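Local coordinates for protein thermophilic dibenzothiophene desulfurization enzyme C (Paenibacillus sp. A11-2, PDB 5XDC) that probably oxidises dibenzothiophene to its sulfoxide and then its sulfone, using molecular oxygen and reduced FMN, as a tetrameric flavin monooxygenase, at residues B[201-205]-B[206-210]; B[375-378]-B[379-383]. One frame throughout, in Å; residues are numbered along the deposited sequence.

Contact 1: B[201-205]-B[206-210]; sequences DWDSL and GMRQT. With IND (indole), chain J.
Trp202, Asp203 and Ser204 fold back on Gly206, Met207 and Arg208 in a local contact within the loop that joins strands 196-198 and 215-217 of the acyl-CoA dehydrogenase-like middle domain; its second half ends in a type I beta turn, Met207 to Thr210. The carbonyl of Met207, first residue of that turn, takes two side-chain bonds. Trp202 NE1 reaches Met207 O at 2.9 Å, the oxygen almost in the indole plane, and Thr210 OG1 donates to Met207 O, also at 2.9 Å, while being hydrogen-bonded to Ser212 as well. With CG anti to the backbone N (chi1 -179°), the Trp202 side chain extends across the loop, its benzo-ring atoms meeting the bound indole obliquely, CZ2 lying 3.8 Å from the ligand N1. Thr210 OG1 and Met207 CB approach the same end of the ligand, so the loop lines part of the indole-binding pocket. Ser204 lays CB over one face of the Trp202 ring and sends OG to Gly206 O at 2.7 Å, from above the carbonyl plane. Water 1 ties Trp202 O and Ser204 N to Arg208 O. Asp203 OD2 makes a salt bridge to Arg371 of the second subunit, while Arg208 NE and NH2 bond to the carbonyls of Glu36 and Arg37, which should hold the guanidinium in its orientation. The chain of Arg208 bends at chi3 (50°), turning NH1 back so that it gives one proton to Ser204 O on a lone pair and the other, in a nearly straight 2.8 Å salt bridge, to Asp203 OD1.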
ATOM      1  N   ASP B 201      19.870  25.290 -20.450  1.00 17.76           N
ATOM      2  CA  ASP B 201      19.009  25.767 -19.361  1.00 16.67           C
ATOM      3  C   ASP B 201      18.343  24.591 -18.645  1.00 14.97           C
ATOM      4  O   ASP B 201      17.122  24.415 -18.676  1.00 18.68           O
ATOM      5  CB  ASP B 201      17.961  26.722 -19.922  1.00 18.15           C
ATOM      6  CG  ASP B 201      17.207  26.126 -21.111  1.00 14.29           C
ATOM      7  OD1 ASP B 201      17.816  25.345 -21.870  1.00 19.02           O
ATOM      8  OD2 ASP B 201      16.016  26.417 -21.305  1.00 17.96           O
ATOM      9  N   TRP B 202      19.165  23.805 -17.964  1.00 14.87           N
ATOM     10  CA  TRP B 202      18.701  22.601 -17.280  1.00 16.37           C
ATOM     11  C   TRP B 202      19.285  22.583 -15.877  1.00 17.00           C
ATOM     12  O   TRP B 202      20.500  22.438 -15.702  1.00 15.61           O
ATOM     13  CB  TRP B 202      19.099  21.348 -18.052  1.00 14.99           C
ATOM     14  CG  TRP B 202      18.637  20.034 -17.430  1.00 13.05           C
ATOM     15  CD1 TRP B 202      19.427  19.049 -16.905  1.00 15.03           C
ATOM     16  CD2 TRP B 202      17.288  19.563 -17.318  1.00 15.24           C
ATOM     17  NE1 TRP B 202      18.655  18.005 -16.463  1.00 13.02           N
ATOM     18  CE2 TRP B 202      17.337  18.293 -16.710  1.00 14.30           C
ATOM     19  CE3 TRP B 202      16.046  20.096 -17.662  1.00 15.40           C
ATOM     20  CZ2 TRP B 202      16.188  17.554 -16.439  1.00 11.78           C
ATOM     21  CZ3 TRP B 202      14.906  19.354 -17.400  1.00 16.32           C
ATOM     22  CH2 TRP B 202      14.988  18.100 -16.798  1.00 14.31           C
ATOM     23  N   ASP B 203      18.414  22.738 -14.882  1.00 13.11           N
ATOM     24  CA  ASP B 203      18.822  22.726 -13.480  1.00 11.39           C
ATOM     25  C   ASP B 203      17.682  22.053 -12.716  1.00 12.24           C
ATOM     26  O   ASP B 203      16.733  22.712 -12.292  1.00 12.82           O
ATOM     27  CB  ASP B 203      19.105  24.134 -12.979  1.00 13.63           C
ATOM     28  CG  ASP B 203      19.595  24.172 -11.545  1.00 21.64           C
ATOM     29  OD1 ASP B 203      19.797  23.105 -10.932  1.00 17.67           O
ATOM     30  OD2 ASP B 203      19.799  25.295 -11.037  1.00 21.78           O
ATOM     31  N   SER B 204      17.786  20.732 -12.578  1.00 13.38           N
ATOM     32  CA  SER B 204      16.658  19.879 -12.228  1.00 11.21           C
ATOM     33  C   SER B 204      16.858  19.177 -10.883  1.00 11.77           C
ATOM     34  O   SER B 204      17.965  19.102 -10.342  1.00 12.13           O
ATOM     35  CB  SER B 204      16.442  18.833 -13.326  1.00 13.67           C
ATOM     36  OG  SER B 204      17.615  18.062 -13.477  1.00 14.30           O
ATOM     37  N   LEU B 205      15.750  18.669 -10.329  1.00 12.42           N
ATOM     38  CA  LEU B 205      15.817  17.888  -9.093  1.00 13.59           C
ATOM     39  C   LEU B 205      16.731  16.682  -9.260  1.00 14.00           C
ATOM     40  O   LEU B 205      17.666  16.479  -8.475  1.00 12.06           O
ATOM     41  CB  LEU B 205      14.417  17.433  -8.691  1.00 14.68           C
ATOM     42  CG  LEU B 205      14.345  16.540  -7.444  1.00 13.61           C
ATOM     43  CD1 LEU B 205      14.854  17.259  -6.209  1.00 15.37           C
ATOM     44  CD2 LEU B 205      12.926  16.043  -7.248  1.00 15.89           C
ATOM     45  N   GLY B 206      16.427  15.846 -10.259  1.00 11.93           N
ATOM     46  CA  GLY B 206      17.235  14.705 -10.614  1.00 11.74           C
ATOM     47  C   GLY B 206      17.429  14.658 -12.119  1.00 11.67           C
ATOM     48  O   GLY B 206      17.004  15.554 -12.844  1.00 13.33           O
ATOM     49  N   MET B 207      18.070  13.584 -12.572  1.00 12.36           N
ATOM     50  CA  MET B 207      18.510  13.507 -13.969  1.00 10.96           C
ATOM     51  C   MET B 207      19.295  14.764 -14.351  1.00 11.06           C
ATOM     52  O   MET B 207      19.138  15.328 -15.434  1.00 13.03           O
ATOM     53  CB  MET B 207      17.324  13.295 -14.910  1.00 14.15           C
ATOM     54  CG  MET B 207      16.623  11.938 -14.728  1.00 20.50           C
ATOM     55  SD  MET B 207      17.788  10.582 -15.066  1.00 19.42           S
ATOM     56  CE  MET B 207      16.657   9.189 -15.162  1.00 19.48           C
ATOM     57  N   ARG B 208      20.188  15.175 -13.459  1.00 12.61           N
ATOM     58  CA  ARG B 208      20.769  16.510 -13.526  1.00 14.37           C
ATOM     59  C   ARG B 208      21.800  16.669 -14.639  1.00 15.68           C
ATOM     60  O   ARG B 208      22.126  17.813 -14.989  1.00 15.31           O
ATOM     61  CB  ARG B 208      21.411  16.860 -12.183  1.00 13.04           C
ATOM     62  CG  ARG B 208      20.380  17.204 -11.107  1.00 14.58           C
ATOM     63  CD  ARG B 208      21.023  17.677  -9.817  1.00 17.39           C
ATOM     64  NE  ARG B 208      22.015  18.726 -10.024  1.00 15.52           N
ATOM     65  CZ  ARG B 208      21.739  20.000 -10.280  1.00 15.07           C
ATOM     66  NH1 ARG B 208      20.487  20.420 -10.385  1.00 14.75           N
ATOM     67  NH2 ARG B 208      22.729  20.860 -10.435  1.00 19.85           N
ATOM     68  N   GLN B 209      22.337  15.574 -15.190  1.00 13.20           N
ATOM     69  CA  GLN B 209      23.328  15.646 -16.261  1.00 13.19           C
ATOM     70  C   GLN B 209      22.793  15.145 -17.605  1.00 14.14           C
ATOM     71  O   GLN B 209      23.569  14.729 -18.466  1.00 17.00           O
ATOM     72  CB  GLN B 209      24.596  14.881 -15.868  1.00 14.45           C
ATOM     73  CG  GLN B 209      25.376  15.577 -14.750  1.00 15.23           C
ATOM     74  CD  GLN B 209      26.835  15.172 -14.705  1.00 15.96           C
ATOM     75  OE1 GLN B 209      27.171  14.006 -14.452  1.00 16.76           O
ATOM     76  NE2 GLN B 209      27.718  16.132 -14.973  1.00 17.15           N
ATOM     77  N   THR B 210      21.481  15.234 -17.819  1.00 14.04           N
ATOM     78  CA  THR B 210      20.884  14.799 -19.075  1.00 12.61           C
ATOM     79  C   THR B 210      20.729  15.931 -20.082  1.00 14.27           C
ATOM     80  O   THR B 210      20.240  15.684 -21.189  1.00 13.62           O
ATOM     81  CB  THR B 210      19.514  14.149 -18.840  1.00 13.27           C
ATOM     82  OG1 THR B 210      18.595  15.094 -18.272  1.00 13.39           O
ATOM     83  CG2 THR B 210      19.658  12.914 -17.934  1.00 15.05           C
TER
HETATM   84  N1  IND J 501      14.265  14.405 -17.178  1.00 42.16           N
HETATM   85  C2  IND J 501      15.048  14.429 -18.253  1.00 32.99           C
HETATM   86  C3  IND J 501      14.204  14.483 -19.212  1.00 33.15           C
HETATM   87  C4  IND J 501      11.755  14.539 -19.687  1.00 34.42           C
HETATM   88  C5  IND J 501      10.528  14.529 -19.017  1.00 30.91           C
HETATM   89  C6  IND J 501      10.480  14.474 -17.609  1.00 32.02           C
HETATM   90  C7  IND J 501      11.660  14.429 -16.873  1.00 26.51           C
HETATM   91  C8  IND J 501      12.878  14.442 -17.525  1.00 34.34           C
HETATM   92  C9  IND J 501      12.919  14.492 -18.962  1.00 33.29           C
HETATM   93  O   HOH W   1      20.660  19.952 -13.681  1.00 17.62           O
HETATM   94  O   HOH W   2      22.958  23.791 -10.596  1.00 39.11           O

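Contact 2: B[375-378]-B[379-383]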
ATOM      1  N   PHE B 375      22.443   9.404  -0.813  1.00 14.42           N
ATOM      2  CA  PHE B 375      21.554   8.332  -1.255  1.00 13.03           C
ATOM      3  C   PHE B 375      20.284   8.876  -1.886  1.00 13.87           C
ATOM      4  O   PHE B 375      19.667   8.197  -2.718  1.00 13.60           O
ATOM      5  CB  PHE B 375      21.221   7.429  -0.066  1.00 16.04           C
ATOM      6  CG  PHE B 375      20.367   6.245  -0.424  1.00 14.30           C
ATOM      7  CD1 PHE B 375      20.941   5.098  -0.922  1.00 14.73           C
ATOM      8  CD2 PHE B 375      18.993   6.291  -0.259  1.00 14.64           C
ATOM      9  CE1 PHE B 375      20.167   4.028  -1.262  1.00 13.45           C
ATOM     10  CE2 PHE B 375      18.219   5.205  -0.593  1.00 11.53           C
ATOM     11  CZ  PHE B 375      18.810   4.083  -1.093  1.00 11.38           C
ATOM     12  N   ASP B 376      19.894  10.096  -1.526  1.00 13.37           N
ATOM     13  CA  ASP B 376      18.699  10.710  -2.077  1.00 12.32           C
ATOM     14  C   ASP B 376      18.780  10.908  -3.582  1.00 11.42           C
ATOM     15  O   ASP B 376      17.752  11.177  -4.192  1.00 12.38           O
ATOM     16  CB  ASP B 376      18.453  12.050  -1.399  1.00 13.40           C
ATOM     17  CG  ASP B 376      19.565  13.022  -1.624  1.00 13.58           C
ATOM     18  OD1 ASP B 376      20.697  12.752  -1.175  1.00 15.84           O
ATOM     19  OD2 ASP B 376      19.307  14.082  -2.235  1.00 16.43           O
ATOM     20  N   ARG B 377      19.970  10.799  -4.175  1.00 12.00           N
ATOM     21  CA  ARG B 377      20.099  10.878  -5.629  1.00 12.87           C
ATOM     22  C   ARG B 377      19.191   9.880  -6.334  1.00 10.88           C
ATOM     23  O   ARG B 377      18.606  10.190  -7.378  1.00 12.44           O
ATOM     24  CB  ARG B 377      21.555  10.638  -6.025  1.00 17.23           C
ATOM     25  CG  ARG B 377      21.804  10.632  -7.504  1.00 19.61           C
ATOM     26  CD  ARG B 377      23.311  10.515  -7.782  1.00 20.19           C
ATOM     27  NE  ARG B 377      23.907   9.348  -7.126  1.00 16.47           N
ATOM     28  CZ  ARG B 377      23.953   8.130  -7.643  1.00 14.43           C
ATOM     29  NH1 ARG B 377      23.464   7.893  -8.856  1.00 17.83           N
ATOM     30  NH2 ARG B 377      24.496   7.141  -6.948  1.00 18.97           N
ATOM     31  N   PHE B 378      19.061   8.667  -5.788  1.00 12.48           N
ATOM     32  CA  PHE B 378      18.231   7.661  -6.445  1.00 14.23           C
ATOM     33  C   PHE B 378      16.767   8.093  -6.491  1.00 11.34           C
ATOM     34  O   PHE B 378      16.128   8.054  -7.552  1.00 12.14           O
ATOM     35  CB  PHE B 378      18.382   6.317  -5.731  1.00 15.72           C
ATOM     36  CG  PHE B 378      19.774   5.736  -5.803  1.00 11.74           C
ATOM     37  CD1 PHE B 378      20.206   5.073  -6.948  1.00 11.70           C
ATOM     38  CD2 PHE B 378      20.638   5.822  -4.719  1.00 14.10           C
ATOM     39  CE1 PHE B 378      21.480   4.528  -7.014  1.00 14.64           C
ATOM     40  CE2 PHE B 378      21.909   5.277  -4.772  1.00 15.51           C
ATOM     41  CZ  PHE B 378      22.335   4.639  -5.930  1.00 13.56           C
ATOM     42  N   TRP B 379      16.225   8.543  -5.358  1.00 11.81           N
ATOM     43  CA  TRP B 379      14.861   9.056  -5.351  1.00  9.82           C
ATOM     44  C   TRP B 379      14.738  10.275  -6.251  1.00 11.77           C
ATOM     45  O   TRP B 379      13.775  10.392  -7.011  1.00 11.64           O
ATOM     46  CB  TRP B 379      14.420   9.391  -3.928  1.00 13.43           C
ATOM     47  CG  TRP B 379      13.061  10.053  -3.865  1.00 11.30           C
ATOM     48  CD1 TRP B 379      11.850   9.436  -3.849  1.00 11.49           C
ATOM     49  CD2 TRP B 379      12.793  11.456  -3.817  1.00 13.61           C
ATOM     50  NE1 TRP B 379      10.833  10.368  -3.806  1.00 12.69           N
ATOM     51  CE2 TRP B 379      11.391  11.616  -3.784  1.00 11.59           C
ATOM     52  CE3 TRP B 379      13.600  12.594  -3.794  1.00 13.76           C
ATOM     53  CZ2 TRP B 379      10.783  12.858  -3.722  1.00 13.11           C
ATOM     54  CZ3 TRP B 379      12.988  13.832  -3.743  1.00 11.93           C
ATOM     55  CH2 TRP B 379      11.598  13.953  -3.700  1.00 13.13           C
ATOM     56  N   ARG B 380      15.706  11.190  -6.195  1.00 10.59           N
ATOM     57  CA  ARG B 380      15.601  12.389  -7.027  1.00 13.74           C
ATOM     58  C   ARG B 380      15.568  12.031  -8.515  1.00 10.28           C
ATOM     59  O   ARG B 380      14.754  12.568  -9.276  1.00 11.70           O
ATOM     60  CB  ARG B 380      16.756  13.343  -6.733  1.00 11.99           C
ATOM     61  CG  ARG B 380      16.626  14.066  -5.400  1.00 12.38           C
ATOM     62  CD  ARG B 380      17.642  15.179  -5.276  1.00 13.14           C
ATOM     63  NE  ARG B 380      18.980  14.699  -4.969  1.00 12.25           N
ATOM     64  CZ  ARG B 380      19.994  14.630  -5.833  1.00 12.81           C
ATOM     65  NH1 ARG B 380      19.840  14.984  -7.097  1.00 14.32           N
ATOM     66  NH2 ARG B 380      21.168  14.181  -5.435  1.00 13.73           N
ATOM     67  N   ASP B 381      16.432  11.119  -8.938  1.00 12.66           N
ATOM     68  CA  ASP B 381      16.485  10.724 -10.343  1.00 10.15           C
ATOM     69  C   ASP B 381      15.193  10.048 -10.765  1.00  9.91           C
ATOM     70  O   ASP B 381      14.584  10.407 -11.779  1.00 13.21           O
ATOM     71  CB  ASP B 381      17.672   9.800 -10.567  1.00 10.58           C
ATOM     72  CG  ASP B 381      19.003  10.519 -10.482  1.00 13.71           C
ATOM     73  OD1 ASP B 381      19.041  11.757 -10.675  1.00 12.72           O
ATOM     74  OD2 ASP B 381      20.019   9.838 -10.227  1.00 13.77           O
ATOM     75  N   ALA B 382      14.749   9.070  -9.977  1.00 11.20           N
ATOM     76  CA  ALA B 382      13.525   8.358 -10.299  1.00 12.98           C
ATOM     77  C   ALA B 382      12.318   9.272 -10.214  1.00 11.64           C
ATOM     78  O   ALA B 382      11.452   9.234 -11.094  1.00 11.31           O
ATOM     79  CB  ALA B 382      13.357   7.167  -9.360  1.00 13.34           C
ATOM     80  N   ARG B 383      12.223  10.079  -9.151  1.00 12.45           N
ATOM     81  CA  ARG B 383      11.051  10.938  -8.990  1.00 10.72           C
ATOM     82  C   ARG B 383      10.926  11.913 -10.155  1.00  9.84           C
ATOM     83  O   ARG B 383       9.813  12.238 -10.590  1.00 12.06           O
ATOM     84  CB  ARG B 383      11.125  11.699  -7.658  1.00 12.96           C
ATOM     85  CG  ARG B 383       9.972  12.664  -7.373  1.00 10.96           C
ATOM     86  CD  ARG B 383       8.652  11.957  -7.147  1.00 12.74           C
ATOM     87  NE  ARG B 383       8.133  11.367  -8.377  1.00 11.88           N
ATOM     88  CZ  ARG B 383       7.035  10.630  -8.453  1.00 13.62           C
ATOM     89  NH1 ARG B 383       6.285  10.424  -7.381  1.00 12.99           N
ATOM     90  NH2 ARG B 383       6.677  10.085  -9.616  1.00 15.11           N
TER
HETATM   91  O   HOH W   3      16.924   7.748  -2.578  1.00 12.51           O
HETATM   92  O   HOH W   4      22.482  13.951  -2.783  1.00 22.58           O
HETATM   93  O   HOH W   5      22.468   9.509 -11.044  1.00 17.08           O
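Asp376 and Arg380, one helical turn apart, form a salt bridge: Arg380 NE gives a nearly straight bond (170°) to Asp376 OD2 at 2.8 Å. The acceptor lies in the guanidinium plane, yet the donor comes from above the carboxylate, the two planes being 56° apart. Asp376 CG sits between its backbone N and carbonyl carbon (chi1 62°), which swings the carboxylate along the helix toward Arg380. Water 4 closes a second path, donating to Asp376 OD1 and accepting from Arg380 NH2 at 3.0 Å. The arginine's other ends are engaged too: NH2 pairs with the Glu36 carboxylate and NH1 with the backbone of Leu205. Shortening Arg380 to an alanine removes the guanidinium, which is likely to leave the buried Asp376 carboxylate and that of Glu36 without this salt-bridge partner and the Leu205 carbonyl without this donor. Arg377 and Asp381 are less direct partners, linked through water 5, which accepts from Arg377 NH1 and donates to Asp381 OD2 at 2.6 Å, while Asp381 OD1 turns to Met207. These i to i+4 pairs ride on the first turns of helix 376-385, in the C-terminal acyl-CoA dehydrogenase-like domain, where Arg380 N, Asp381 N and Ala382 N bond to the carbonyls of Asp376, Arg377 and Phe378. Near the start of the helix, water 3 bridges Phe375 O and Trp379 N. Packing follows: one face of the Arg380 guanidinium lies over Arg377 CA, 3.5 Å from NH2. Phe378 sets CD2 over a face of the Phe375 ring. Trp379 bonds through NE1 to Ser357 of the second subunit and stacks its ring on that subunit's own Trp379.

In the fold
Both contacts are largely buried, and they touch directly: Arg380 NH1 and Asp381 OD1 of helix 376-385 bond to Leu205 O and Met207 N of the loop, at 3.0 and 2.8 Å. The middle-domain loop is thus fastened to the C-terminal-domain helix by side chain to backbone bonds. Contact 1 has no repeating backbone hydrogen bonds and relies on side chains to bind carbonyls, where three of its residues line the indole pocket; contact 2 has helical backbone bonds, with charged pairs added. Glu36 meets both, its backbone carbonyl taking Arg208 and its carboxylate Arg380. Each reaches the second subunit through a salt bridge, to which contact 2 adds stacked tryptophans.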